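Vacuolar aminopeptidase 1 (Saccharomyces cerevisiae, PDB 5JGF) removes amino acids, preferably neutral or hydrophobic ones, from the N-terminus of peptides as a zinc-dependent vacuolar enzyme built as a dodecamer. Local coordinates at residues D[40-46]-D[60-65]; D[65-71]-D[310-316]; D[90-94]-D[262-267]. One frame throughout, in Å; residues are numbered along the deposited sequence.

How the interactions relate
The three contacts involve successive strands of one mixed sheet. Interaction 1 joins the edge strand 42-43 to strand 58-65; interaction 2 packs the next strand, 69-76, against helix 312-324; interaction 3 brings strand 86-91 to helix 261-278 and the two zinc ions. Interaction 1 closes before interaction 2 opens, and interaction 3 lies inside the loop that interaction 2 closes. The centres of interactions 1 and 2 lie about 10 Å apart; the two share Arg65, and Thr63 N lies 2.9 Å from Ser71 O, a probable hydrogen bond. Interactions 2 and 3, centres about 15 Å apart, meet where Thr68 O packs on Val92 CG2. Interactions 1 and 2 touch a second subunit, whereas interaction 3 carries metal ligands.

Interaction 1 of 3, residues D[40-46]-D[60-65]; sequences NFKYLSE and KFYTIR
Lys42 and Tyr43 pair in parallel with Phe61 and Tyr62 (CA-CA 4.4 Å for Lys42 and Phe61). The ladder consists of Lys42 N to Lys60 O, nearly straight at 175°, Tyr62 N to Lys42 O, and Leu44 N to Tyr62 O. Past it, Thr63 OG1 donates to Leu44 O at 2.6 Å. On one face of the sheet the edge of the Tyr43 ring meets the face of Tyr62 in an offset edge-to-face pair, centroids 5.4 Å apart. On the other lie Lys42 and Phe61, and Leu44 CD1 touches Phe61 CD2 at 3.7 Å. Lys60 CB sits over one face of the Phe41 ring. A water joins Tyr43 OH, Glu46 N and Ile64 O. Arg65, bent at its third torsion (-64°), grips Glu46 side-on: NE reaches OE1 at 3.0 Å and NH2 reaches OE2 at 2.7 Å, the carboxylate and guanidinium planes nearly coplanar (26° apart). A leucine in place of Arg65 would probably leave the buried Glu46 carboxylate without its countercharge. Helix 25-38 ends in a Schellman motif at Asn40 and covers Tyr62, whose OH bonds Asp37; helix 312-324 lies against Thr63 and Arg65, and strand 69-76 extends the sheet.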
ATOM      1  N   ASN D  40      42.573   5.685  53.417  1.00 23.33           N
ATOM      2  CA  ASN D  40      43.868   6.320  53.251  1.00 24.37           C
ATOM      3  C   ASN D  40      44.414   6.546  51.847  1.00 23.84           C
ATOM      4  O   ASN D  40      45.622   6.456  51.628  1.00 22.23           O
ATOM      5  CB  ASN D  40      44.894   5.565  54.097  1.00 30.31           C
ATOM      6  CG  ASN D  40      44.458   5.439  55.546  1.00 34.71           C
ATOM      7  OD1 ASN D  40      44.179   4.342  56.034  1.00 39.32           O
ATOM      8  ND2 ASN D  40      44.382   6.569  56.239  1.00 37.78           N
ATOM      9  N   PHE D  41      43.531   6.827  50.894  1.00 21.24           N
ATOM     10  CA  PHE D  41      43.970   7.142  49.538  1.00 19.35           C
ATOM     11  C   PHE D  41      44.057   8.665  49.558  1.00 19.25           C
ATOM     12  O   PHE D  41      43.137   9.335  50.023  1.00 20.80           O
ATOM     13  CB  PHE D  41      42.944   6.698  48.487  1.00 18.63           C
ATOM     14  CG  PHE D  41      43.047   5.248  48.100  1.00 17.12           C
ATOM     15  CD1 PHE D  41      42.682   4.245  48.989  1.00 17.66           C
ATOM     16  CD2 PHE D  41      43.497   4.888  46.830  1.00 17.47           C
ATOM     17  CE1 PHE D  41      42.760   2.899  48.619  1.00 17.70           C
ATOM     18  CE2 PHE D  41      43.578   3.546  46.449  1.00 15.28           C
ATOM     19  CZ  PHE D  41      43.208   2.551  47.347  1.00 14.92           C
ATOM     20  N   LYS D  42      45.162   9.210  49.069  1.00 19.97           N
ATOM     21  CA  LYS D  42      45.357  10.654  49.066  1.00 20.51           C
ATOM     22  C   LYS D  42      44.801  11.316  47.813  1.00 18.60           C
ATOM     23  O   LYS D  42      45.134  10.924  46.697  1.00 17.35           O
ATOM     24  CB  LYS D  42      46.849  10.959  49.199  1.00 24.54           C
ATOM     25  CG  LYS D  42      47.228  12.428  49.103  1.00 31.02           C
ATOM     26  CD  LYS D  42      48.746  12.562  49.121  1.00 36.43           C
ATOM     27  CE  LYS D  42      49.203  13.997  48.929  1.00 39.86           C
ATOM     28  NZ  LYS D  42      50.688  14.065  48.802  1.00 42.95           N
ATOM     29  N   TYR D  43      43.958  12.325  47.998  1.00 18.96           N
ATOM     30  CA  TYR D  43      43.383  13.037  46.863  1.00 19.33           C
ATOM     31  C   TYR D  43      44.384  13.987  46.227  1.00 20.79           C
ATOM     32  O   TYR D  43      45.064  14.744  46.921  1.00 20.75           O
ATOM     33  CB  TYR D  43      42.145  13.833  47.284  1.00 19.62           C
ATOM     34  CG  TYR D  43      41.646  14.757  46.192  1.00 21.58           C
ATOM     35  CD1 TYR D  43      41.997  16.107  46.175  1.00 22.22           C
ATOM     36  CD2 TYR D  43      40.861  14.267  45.147  1.00 20.33           C
ATOM     37  CE1 TYR D  43      41.581  16.950  45.139  1.00 22.62           C
ATOM     38  CE2 TYR D  43      40.442  15.097  44.109  1.00 22.19           C
ATOM     39  CZ  TYR D  43      40.804  16.435  44.112  1.00 22.90           C
ATOM     40  OH  TYR D  43      40.386  17.255  43.089  1.00 26.01           O
ATOM     41  N   LEU D  44      44.463  13.939  44.901  1.00 18.64           N
ATOM     42  CA  LEU D  44      45.361  14.798  44.139  1.00 19.49           C
ATOM     43  C   LEU D  44      44.541  15.604  43.136  1.00 21.10           C
ATOM     44  O   LEU D  44      43.735  15.046  42.394  1.00 18.30           O
ATOM     45  CB  LEU D  44      46.386  13.961  43.379  1.00 20.04           C
ATOM     46  CG  LEU D  44      47.309  13.035  44.175  1.00 21.26           C
ATOM     47  CD1 LEU D  44      48.228  12.302  43.209  1.00 20.88           C
ATOM     48  CD2 LEU D  44      48.124  13.845  45.178  1.00 22.27           C
ATOM     49  N   SER D  45      44.747  16.915  43.115  1.00 20.76           N
ATOM     50  CA  SER D  45      44.023  17.776  42.187  1.00 20.09           C
ATOM     51  C   SER D  45      44.676  17.764  40.813  1.00 20.65           C
ATOM     52  O   SER D  45      45.898  17.849  40.699  1.00 19.49           O
ATOM     53  CB  SER D  45      43.992  19.213  42.709  1.00 20.59           C
ATOM     54  OG  SER D  45      43.415  20.075  41.748  1.00 22.79           O
ATOM     55  N   GLU D  46      43.859  17.658  39.769  1.00 19.30           N
ATOM     56  CA  GLU D  46      44.365  17.657  38.402  1.00 20.05           C
ATOM     57  C   GLU D  46      45.008  18.988  38.038  1.00 19.00           C
ATOM     58  O   GLU D  46      45.868  19.051  37.164  1.00 18.51           O
ATOM     59  CB  GLU D  46      43.229  17.423  37.407  1.00 21.20           C
ATOM     60  CG  GLU D  46      42.922  15.996  37.075  1.00 23.00           C
ATOM     61  CD  GLU D  46      42.193  15.900  35.748  1.00 23.52           C
ATOM     62  OE1 GLU D  46      41.156  16.579  35.588  1.00 24.56           O
ATOM     63  OE2 GLU D  46      42.667  15.159  34.866  1.00 25.08           O
ATOM     64  N   LYS D  60      49.009   5.389  47.719  1.00 18.59           N
ATOM     65  CA  LYS D  60      47.614   5.256  47.318  1.00 18.62           C
ATOM     66  C   LYS D  60      47.026   6.640  47.076  1.00 18.66           C
ATOM     67  O   LYS D  60      47.019   7.486  47.974  1.00 18.57           O
ATOM     68  CB  LYS D  60      46.831   4.532  48.415  1.00 17.07           C
ATOM     69  CG  LYS D  60      47.362   3.137  48.702  1.00 18.02           C
ATOM     70  CD  LYS D  60      46.708   2.523  49.927  1.00 20.37           C
ATOM     71  CE  LYS D  60      47.337   1.177  50.265  1.00 22.21           C
ATOM     72  NZ  LYS D  60      46.829   0.652  51.563  1.00 21.60           N
ATOM     73  N   PHE D  61      46.536   6.871  45.859  1.00 17.92           N
ATOM     74  CA  PHE D  61      45.965   8.167  45.515  1.00 17.33           C
ATOM     75  C   PHE D  61      44.719   8.049  44.643  1.00 17.03           C
ATOM     76  O   PHE D  61      44.317   6.961  44.230  1.00 14.98           O
ATOM     77  CB  PHE D  61      46.976   9.018  44.736  1.00 19.41           C
ATOM     78  CG  PHE D  61      48.387   8.945  45.257  1.00 20.87           C
ATOM     79  CD1 PHE D  61      49.210   7.871  44.934  1.00 19.57           C
ATOM     80  CD2 PHE D  61      48.896   9.960  46.057  1.00 21.94           C
ATOM     81  CE1 PHE D  61      50.521   7.809  45.401  1.00 22.68           C
ATOM     82  CE2 PHE D  61      50.209   9.906  46.529  1.00 21.49           C
ATOM     83  CZ  PHE D  61      51.019   8.830  46.199  1.00 21.35           C
ATOM     84  N   TYR D  62      44.114   9.197  44.375  1.00 16.92           N
ATOM     85  CA  TYR D  62      42.964   9.270  43.489  1.00 16.57           C
ATOM     86  C   TYR D  62      42.772  10.722  43.095  1.00 17.16           C
ATOM     87  O   TYR D  62      43.195  11.630  43.813  1.00 16.48           O
ATOM     88  CB  TYR D  62      41.689   8.710  44.143  1.00 15.18           C
ATOM     89  CG  TYR D  62      41.012   9.599  45.167  1.00 16.79           C
ATOM     90  CD1 TYR D  62      41.430   9.614  46.499  1.00 16.14           C
ATOM     91  CD2 TYR D  62      39.926  10.399  44.810  1.00 15.69           C
ATOM     92  CE1 TYR D  62      40.778  10.398  47.448  1.00 16.91           C
ATOM     93  CE2 TYR D  62      39.269  11.187  45.749  1.00 17.66           C
ATOM     94  CZ  TYR D  62      39.698  11.181  47.066  1.00 17.61           C
ATOM     95  OH  TYR D  62      39.043  11.950  47.995  1.00 18.90           O
ATOM     96  N   THR D  63      42.169  10.938  41.931  1.00 15.23           N
ATOM     97  CA  THR D  63      41.908  12.285  41.461  1.00 14.31           C
ATOM     98  C   THR D  63      40.518  12.288  40.844  1.00 15.47           C
ATOM     99  O   THR D  63      39.955  11.226  40.559  1.00 14.64           O
ATOM    100  CB  THR D  63      42.954  12.743  40.417  1.00 14.56           C
ATOM    101  OG1 THR D  63      42.753  14.130  40.121  1.00 15.19           O
ATOM    102  CG2 THR D  63      42.835  11.927  39.128  1.00 15.41           C
ATOM    103  N   ILE D  64      39.965  13.476  40.647  1.00 14.76           N
ATOM    104  CA  ILE D  64      38.633  13.598  40.083  1.00 14.50           C
ATOM    105  C   ILE D  64      38.611  14.687  39.030  1.00 16.16           C
ATOM    106  O   ILE D  64      39.270  15.717  39.173  1.00 14.31           O
ATOM    107  CB  ILE D  64      37.604  13.946  41.181  1.00 16.19           C
ATOM    108  CG1 ILE D  64      37.604  12.851  42.250  1.00 15.67           C
ATOM    109  CG2 ILE D  64      36.208  14.096  40.573  1.00 16.74           C
ATOM    110  CD1 ILE D  64      36.747  13.174  43.456  1.00 19.29           C
ATOM    111  N   ARG D  65      37.861  14.449  37.962  1.00 13.13           N
ATOM    112  CA  ARG D  65      37.729  15.427  36.899  1.00 13.00           C
ATOM    113  C   ARG D  65      36.245  15.727  36.712  1.00 14.70           C
ATOM    114  O   ARG D  65      35.430  14.808  36.647  1.00 13.67           O
ATOM    115  CB  ARG D  65      38.307  14.885  35.587  1.00 12.40           C
ATOM    116  CG  ARG D  65      38.095  15.828  34.403  1.00 14.65           C
ATOM    117  CD  ARG D  65      38.654  15.248  33.116  1.00 14.87           C
ATOM    118  NE  ARG D  65      40.102  15.080  33.173  1.00 15.23           N
ATOM    119  CZ  ARG D  65      40.835  14.554  32.197  1.00 17.58           C
ATOM    120  NH1 ARG D  65      40.253  14.139  31.076  1.00 16.08           N
ATOM    121  NH2 ARG D  65      42.150  14.446  32.339  1.00 16.33           N
TER
HETATM  122  O   HOH W   1      41.043  17.328  40.296  1.00 29.20           O

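Interaction 2 of 3, residues D[65-71]-D[310-316]; sequences RNGTNLS and GGLLESV
Leu312, in the first turn of helix 312-324, pushes its two methyl groups between Arg65 and Asn69. CD1 stands over one face of the Arg65 guanidinium, 3.8 Å from NH2, while CD2 rests on the Asn69 amide, 3.4 Å from ND2. The Leu312 side chain runs alongside those of Arg65 and Asn69, pointing the opposite way to each, and its CG, anti to the backbone N (chi1 180°), carries the methyls to the strand. One turn on, Val316 CG2 reaches Ser71 OG at 3.5 Å and also touches Ser71 CB. These short contacts mark the close-packed part. The axes of strand 69-71 and helix 312-316 run 35° apart and approach to 9.2 Å.

The contact is looser and wetter toward the start of the helix. Here Arg65 NH1 donates to Gly310 O at 3.0 Å; the oxygen lies in the guanidinium plane, but the donor stands well above the carbonyl plane, 56° out of it. One water accepts from Arg65 NH2 and donates to Gly310 O, and another accepts from Leu312 N and lies 2.7 Å from Asn69 OD1. Gly311 is the N-cap residue. Across from the helix, Thr68 and Asn69 both face Arg65 in a classic beta bulge.

The polar ends have further partners: Asn69 ND2 bonds Leu294 O, and Ser71 OG pairs with Thr293 OG1, both on strand 289-295. Arg65 NH2 forms a salt bridge with Glu46 OE2 and NH1 also bonds Arg305 O, while Arg65 packs on Gly424 of a second subunit. Chemically, one leucine supplies much of the apolar surface beneath polar groups whose hydrogen bonds point past it. The orientation of the guanidinium is fixed by Gly310 O and Glu46 at its edge and by Leu312 over its face, tying the turn before the helix to the strand hairpin.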
ATOM      1  N   ARG D  65      37.861  14.449  37.962  1.00 13.13           N
ATOM      2  CA  ARG D  65      37.729  15.427  36.899  1.00 13.00           C
ATOM      3  C   ARG D  65      36.245  15.727  36.712  1.00 14.70           C
ATOM      4  O   ARG D  65      35.430  14.808  36.647  1.00 13.67           O
ATOM      5  CB  ARG D  65      38.307  14.885  35.587  1.00 12.40           C
ATOM      6  CG  ARG D  65      38.095  15.828  34.403  1.00 14.65           C
ATOM      7  CD  ARG D  65      38.654  15.248  33.116  1.00 14.87           C
ATOM      8  NE  ARG D  65      40.102  15.080  33.173  1.00 15.23           N
ATOM      9  CZ  ARG D  65      40.835  14.554  32.197  1.00 17.58           C
ATOM     10  NH1 ARG D  65      40.253  14.139  31.076  1.00 16.08           N
ATOM     11  NH2 ARG D  65      42.150  14.446  32.339  1.00 16.33           N
ATOM     12  N   ASN D  66      35.901  17.013  36.659  1.00 14.98           N
ATOM     13  CA  ASN D  66      34.517  17.438  36.438  1.00 16.10           C
ATOM     14  C   ASN D  66      33.553  16.983  37.532  1.00 16.61           C
ATOM     15  O   ASN D  66      32.346  17.211  37.434  1.00 17.49           O
ATOM     16  CB  ASN D  66      34.038  16.899  35.081  1.00 16.87           C
ATOM     17  CG  ASN D  66      32.835  17.649  34.541  1.00 19.43           C
ATOM     18  OD1 ASN D  66      32.917  18.842  34.261  1.00 19.39           O
ATOM     19  ND2 ASN D  66      31.709  16.950  34.390  1.00 19.03           N
ATOM     20  N   GLY D  67      34.085  16.344  38.570  1.00 16.50           N
ATOM     21  CA  GLY D  67      33.249  15.851  39.652  1.00 15.34           C
ATOM     22  C   GLY D  67      32.460  14.606  39.266  1.00 14.11           C
ATOM     23  O   GLY D  67      31.609  14.149  40.024  1.00 12.80           O
ATOM     24  N   THR D  68      32.756  14.044  38.094  1.00 14.93           N
ATOM     25  CA  THR D  68      32.041  12.865  37.599  1.00 14.50           C
ATOM     26  C   THR D  68      32.946  11.802  36.970  1.00 15.03           C
ATOM     27  O   THR D  68      32.457  10.795  36.457  1.00 14.36           O
ATOM     28  CB  THR D  68      31.010  13.272  36.524  1.00 15.23           C
ATOM     29  OG1 THR D  68      31.696  13.877  35.418  1.00 14.36           O
ATOM     30  CG2 THR D  68      30.006  14.264  37.081  1.00 14.80           C
ATOM     31  N   ASN D  69      34.254  12.032  37.012  1.00 13.42           N
ATOM     32  CA  ASN D  69      35.252  11.141  36.413  1.00 14.82           C
ATOM     33  C   ASN D  69      36.318  10.957  37.501  1.00 16.07           C
ATOM     34  O   ASN D  69      37.012  11.908  37.859  1.00 16.46           O
ATOM     35  CB  ASN D  69      35.812  11.859  35.176  1.00 13.71           C
ATOM     36  CG  ASN D  69      36.813  11.036  34.370  1.00 12.99           C
ATOM     37  OD1 ASN D  69      37.497  11.593  33.509  1.00 14.98           O
ATOM     38  ND2 ASN D  69      36.896   9.734  34.619  1.00 13.80           N
ATOM     39  N   LEU D  70      36.433   9.743  38.031  1.00 15.57           N
ATOM     40  CA  LEU D  70      37.382   9.474  39.108  1.00 15.37           C
ATOM     41  C   LEU D  70      38.352   8.342  38.806  1.00 16.88           C
ATOM     42  O   LEU D  70      37.993   7.351  38.174  1.00 14.51           O
ATOM     43  CB  LEU D  70      36.609   9.160  40.398  1.00 14.90           C
ATOM     44  CG  LEU D  70      37.373   8.812  41.686  1.00 15.01           C
ATOM     45  CD1 LEU D  70      36.517   9.158  42.886  1.00 17.34           C
ATOM     46  CD2 LEU D  70      37.744   7.337  41.702  1.00 14.56           C
ATOM     47  N   SER D  71      39.592   8.508  39.255  1.00 14.40           N
ATOM     48  CA  SER D  71      40.611   7.486  39.066  1.00 15.29           C
ATOM     49  C   SER D  71      41.335   7.263  40.384  1.00 15.92           C
ATOM     50  O   SER D  71      41.928   8.188  40.940  1.00 13.97           O
ATOM     51  CB  SER D  71      41.622   7.905  38.000  1.00 16.03           C
ATOM     52  OG  SER D  71      42.593   6.887  37.811  1.00 16.85           O
ATOM     53  N   GLY D 310      38.338  10.933  27.004  1.00 13.61           N
ATOM     54  CA  GLY D 310      38.973  12.098  27.608  1.00 14.26           C
ATOM     55  C   GLY D 310      40.348  11.788  28.184  1.00 15.92           C
ATOM     56  O   GLY D 310      41.086  12.690  28.584  1.00 16.24           O
ATOM     57  N   GLY D 311      40.673  10.501  28.253  1.00 14.93           N
ATOM     58  CA  GLY D 311      41.977  10.052  28.721  1.00 16.58           C
ATOM     59  C   GLY D 311      42.454  10.244  30.151  1.00 16.96           C
ATOM     60  O   GLY D 311      43.657  10.394  30.367  1.00 16.79           O
ATOM     61  N   LEU D 312      41.560  10.224  31.133  1.00 16.00           N
ATOM     62  CA  LEU D 312      42.011  10.392  32.515  1.00 17.38           C
ATOM     63  C   LEU D 312      42.958   9.260  32.928  1.00 17.51           C
ATOM     64  O   LEU D 312      43.922   9.485  33.661  1.00 16.65           O
ATOM     65  CB  LEU D 312      40.821  10.452  33.475  1.00 16.31           C
ATOM     66  CG  LEU D 312      41.199  10.619  34.955  1.00 17.06           C
ATOM     67  CD1 LEU D 312      41.995  11.917  35.140  1.00 16.68           C
ATOM     68  CD2 LEU D 312      39.943  10.632  35.816  1.00 16.80           C
ATOM     69  N   LEU D 313      42.685   8.045  32.454  1.00 15.88           N
ATOM     70  CA  LEU D 313      43.527   6.897  32.779  1.00 17.04           C
ATOM     71  C   LEU D 313      44.956   7.122  32.302  1.00 17.61           C
ATOM     72  O   LEU D 313      45.909   6.981  33.073  1.00 15.89           O
ATOM     73  CB  LEU D 313      42.978   5.628  32.125  1.00 16.14           C
ATOM     74  CG  LEU D 313      43.887   4.397  32.201  1.00 15.69           C
ATOM     75  CD1 LEU D 313      44.039   3.946  33.645  1.00 14.62           C
ATOM     76  CD2 LEU D 313      43.298   3.279  31.354  1.00 17.34           C
ATOM     77  N   GLU D 314      45.092   7.460  31.023  1.00 16.61           N
ATOM     78  CA  GLU D 314      46.394   7.708  30.423  1.00 17.50           C
ATOM     79  C   GLU D 314      47.106   8.844  31.154  1.00 18.17           C
ATOM     80  O   GLU D 314      48.321   8.800  31.358  1.00 17.72           O
ATOM     81  CB  GLU D 314      46.236   8.067  28.937  1.00 17.35           C
ATOM     82  CG  GLU D 314      45.587   6.980  28.069  1.00 20.55           C
ATOM     83  CD  GLU D 314      44.070   7.114  27.961  1.00 20.25           C
ATOM     84  OE1 GLU D 314      43.367   6.909  28.969  1.00 17.61           O
ATOM     85  OE2 GLU D 314      43.578   7.428  26.857  1.00 22.71           O
ATOM     86  N   SER D 315      46.344   9.859  31.545  1.00 18.26           N
ATOM     87  CA  SER D 315      46.903  11.002  32.259  1.00 19.74           C
ATOM     88  C   SER D 315      47.474  10.582  33.610  1.00 18.85           C
ATOM     89  O   SER D 315      48.594  10.953  33.963  1.00 18.15           O
ATOM     90  CB  SER D 315      45.830  12.069  32.473  1.00 20.30           C
ATOM     91  OG  SER D 315      46.333  13.129  33.268  1.00 25.19           O
ATOM     92  N   VAL D 316      46.693   9.815  34.360  1.00 17.21           N
ATOM     93  CA  VAL D 316      47.109   9.333  35.671  1.00 17.39           C
ATOM     94  C   VAL D 316      48.412   8.546  35.580  1.00 18.68           C
ATOM     95  O   VAL D 316      49.336   8.769  36.363  1.00 17.90           O
ATOM     96  CB  VAL D 316      46.015   8.437  36.304  1.00 16.77           C
ATOM     97  CG1 VAL D 316      46.576   7.682  37.507  1.00 17.89           C
ATOM     98  CG2 VAL D 316      44.829   9.292  36.725  1.00 17.79           C
TER
HETATM   99  O   HOH W   2      43.644  13.992  29.934  1.00 20.47           O
HETATM  100  O   HOH W   3      38.611  10.625  31.196  1.00 14.15           O

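Interaction 3 of 3, residues D[90-94]-D[262-267]; sequences SHVDA and DDRLCS. With ZN (zinc ion), chain K; ZN (zinc ion), chain L.
Metal ligation joins His91 and Asp262: His91 NE2 binds one zinc ion at 2.1 Å, and Asp262 OD1 binds the same ion at 2.0 Å. Asp262 OD2 takes the second zinc ion at 2.0 Å, so the carboxylate bridges the metals, as does a water. The imidazole and the Asp262 carboxylate are turned 65° apart. The peptide bond after Asp262 is cis.

Hydrogen bonds position His91. Its ND1 donates to Asp93 O at 3.0 Å, close to the ring plane, which helps fix the ring's rotation while NE2 faces the metal. His91 N donates to Asp263 OD2 at 3.2 Å, on its anti side and slightly out of the carboxylate plane. Asp263 OD1 bonds Val345 N. Arg264, extended from CG to NE, clasps Val92 O side-on with NE (2.8 Å) and NH2 (3.0 Å), tying the helix to the loop after the strand.

Nonpolar contacts add Ala94 CB over the Arg264 guanidinium and Val92 CG1 against Ser267.

Asp344 completes the protein ligands of the first zinc site, Glu299 and His438 those of the second. A two-zinc site with a bridging aspartate and water, its histidine ligand at a strand end, is the co-catalytic metal centre characteristic of M18 aminopeptidases.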
ATOM      1  N   SER D  90      35.295   1.424  34.314  1.00 13.64           N
ATOM      2  CA  SER D  90      33.838   1.309  34.302  1.00 14.78           C
ATOM      3  C   SER D  90      33.226   2.697  34.183  1.00 13.42           C
ATOM      4  O   SER D  90      33.931   3.703  34.293  1.00 13.57           O
ATOM      5  CB  SER D  90      33.345   0.654  35.596  1.00 14.64           C
ATOM      6  OG  SER D  90      33.874  -0.652  35.744  1.00 20.56           O
ATOM      7  N   HIS D  91      31.919   2.768  33.948  1.00 10.72           N
ATOM      8  CA  HIS D  91      31.293   4.078  33.856  1.00 12.29           C
ATOM      9  C   HIS D  91      30.289   4.293  34.975  1.00 11.77           C
ATOM     10  O   HIS D  91      29.585   3.369  35.384  1.00 13.83           O
ATOM     11  CB  HIS D  91      30.676   4.312  32.458  1.00 10.44           C
ATOM     12  CG  HIS D  91      29.479   3.464  32.141  1.00 10.26           C
ATOM     13  ND1 HIS D  91      28.191   3.871  32.409  1.00  9.81           N
ATOM     14  CD2 HIS D  91      29.372   2.283  31.487  1.00 10.96           C
ATOM     15  CE1 HIS D  91      27.339   2.981  31.927  1.00 11.10           C
ATOM     16  NE2 HIS D  91      28.032   2.008  31.363  1.00  8.31           N
ATOM     17  N   VAL D  92      30.264   5.512  35.502  1.00 12.49           N
ATOM     18  CA  VAL D  92      29.367   5.844  36.598  1.00 11.96           C
ATOM     19  C   VAL D  92      28.135   6.632  36.189  1.00 12.07           C
ATOM     20  O   VAL D  92      27.280   6.909  37.023  1.00 12.36           O
ATOM     21  CB  VAL D  92      30.110   6.608  37.715  1.00 12.80           C
ATOM     22  CG1 VAL D  92      30.985   5.646  38.499  1.00 13.95           C
ATOM     23  CG2 VAL D  92      30.954   7.724  37.115  1.00 13.49           C
ATOM     24  N   ASP D  93      28.044   7.015  34.918  1.00 11.57           N
ATOM     25  CA  ASP D  93      26.852   7.722  34.477  1.00 11.70           C
ATOM     26  C   ASP D  93      25.816   6.642  34.183  1.00 12.63           C
ATOM     27  O   ASP D  93      26.169   5.510  33.850  1.00 11.99           O
ATOM     28  CB  ASP D  93      27.116   8.555  33.212  1.00 11.08           C
ATOM     29  CG  ASP D  93      27.535   7.711  32.015  1.00 13.66           C
ATOM     30  OD1 ASP D  93      26.957   7.906  30.917  1.00 12.37           O
ATOM     31  OD2 ASP D  93      28.445   6.870  32.159  1.00 11.79           O
ATOM     32  N   ALA D  94      24.543   6.981  34.345  1.00 10.79           N
ATOM     33  CA  ALA D  94      23.466   6.040  34.066  1.00 11.83           C
ATOM     34  C   ALA D  94      22.348   6.797  33.367  1.00 10.42           C
ATOM     35  O   ALA D  94      22.249   8.019  33.494  1.00 10.93           O
ATOM     36  CB  ALA D  94      22.947   5.428  35.353  1.00 12.66           C
ATOM     37  N   ASP D 262      23.354  -0.299  35.371  1.00 16.60           N
ATOM     38  CA  ASP D 262      24.313  -0.054  34.303  1.00 18.55           C
ATOM     39  C   ASP D 262      24.836   1.380  34.467  1.00 19.14           C
ATOM     40  O   ASP D 262      24.072   2.320  34.263  1.00 17.53           O
ATOM     41  CB  ASP D 262      23.573  -0.183  32.961  1.00 16.62           C
ATOM     42  CG  ASP D 262      24.453   0.089  31.750  1.00 17.79           C
ATOM     43  OD1 ASP D 262      25.668   0.297  31.903  1.00 14.48           O
ATOM     44  OD2 ASP D 262      23.923   0.068  30.616  1.00 13.78           O
ATOM     45  N   ASP D 263      26.095   1.584  34.866  1.00 16.96           N
ATOM     46  CA  ASP D 263      27.090   0.541  35.156  1.00 15.96           C
ATOM     47  C   ASP D 263      27.616   0.694  36.600  1.00 19.22           C
ATOM     48  O   ASP D 263      28.770   0.387  36.894  1.00 13.18           O
ATOM     49  CB  ASP D 263      28.234   0.672  34.122  1.00 17.17           C
ATOM     50  CG  ASP D 263      29.307  -0.408  34.252  1.00 18.60           C
ATOM     51  OD1 ASP D 263      28.978  -1.555  34.617  1.00 15.09           O
ATOM     52  OD2 ASP D 263      30.494  -0.121  33.966  1.00 16.16           O
ATOM     53  N   ARG D 264      26.769   1.171  37.505  1.00 14.20           N
ATOM     54  CA  ARG D 264      27.190   1.362  38.891  1.00 14.92           C
ATOM     55  C   ARG D 264      27.355   0.016  39.585  1.00 14.17           C
ATOM     56  O   ARG D 264      27.994  -0.089  40.637  1.00 14.17           O
ATOM     57  CB  ARG D 264      26.180   2.264  39.612  1.00 12.18           C
ATOM     58  CG  ARG D 264      26.273   3.699  39.097  1.00 12.39           C
ATOM     59  CD  ARG D 264      25.088   4.595  39.425  1.00 12.89           C
ATOM     60  NE  ARG D 264      25.265   5.861  38.719  1.00 13.43           N
ATOM     61  CZ  ARG D 264      24.438   6.899  38.792  1.00 13.26           C
ATOM     62  NH1 ARG D 264      23.356   6.834  39.553  1.00 13.48           N
ATOM     63  NH2 ARG D 264      24.687   8.001  38.091  1.00 11.74           N
ATOM     64  N   LEU D 265      26.792  -1.030  38.982  1.00 14.57           N
ATOM     65  CA  LEU D 265      26.926  -2.384  39.531  1.00 14.69           C
ATOM     66  C   LEU D 265      28.404  -2.797  39.434  1.00 15.69           C
ATOM     67  O   LEU D 265      29.008  -3.231  40.420  1.00 13.44           O
ATOM     68  CB  LEU D 265      26.041  -3.362  38.741  1.00 15.43           C
ATOM     69  CG  LEU D 265      26.108  -4.859  39.060  1.00 15.56           C
ATOM     70  CD1 LEU D 265      25.904  -5.101  40.556  1.00 14.60           C
ATOM     71  CD2 LEU D 265      25.034  -5.578  38.247  1.00 15.28           C
ATOM     72  N   CYS D 266      28.981  -2.664  38.242  1.00 14.49           N
ATOM     73  CA  CYS D 266      30.393  -3.001  38.051  1.00 15.41           C
ATOM     74  C   CYS D 266      31.294  -1.978  38.736  1.00 15.04           C
ATOM     75  O   CYS D 266      32.340  -2.330  39.281  1.00 13.27           O
ATOM     76  CB  CYS D 266      30.751  -3.052  36.562  1.00 16.04           C
ATOM     77  SG  CYS D 266      30.205  -4.541  35.715  1.00 22.16           S
ATOM     78  N   SER D 267      30.901  -0.710  38.693  1.00 13.69           N
ATOM     79  CA  SER D 267      31.700   0.339  39.322  1.00 14.29           C
ATOM     80  C   SER D 267      31.850   0.076  40.815  1.00 13.75           C
ATOM     81  O   SER D 267      32.955   0.146  41.354  1.00 14.87           O
ATOM     82  CB  SER D 267      31.061   1.711  39.097  1.00 13.40           C
ATOM     83  OG  SER D 267      31.160   2.087  37.733  1.00 14.08           O
TER
HETATM   84 ZN    ZN K 601      27.078   0.287  30.503  1.00 15.68          ZN
HETATM   85 ZN    ZN L 602      24.211   1.450  29.179  1.00 16.19          ZN
HETATM   86  O   HOH W   4      26.231  -1.784  29.589  1.00 13.45           O
HETATM   87  O   HOH W   5      26.287   1.285  28.902  1.00 22.31           O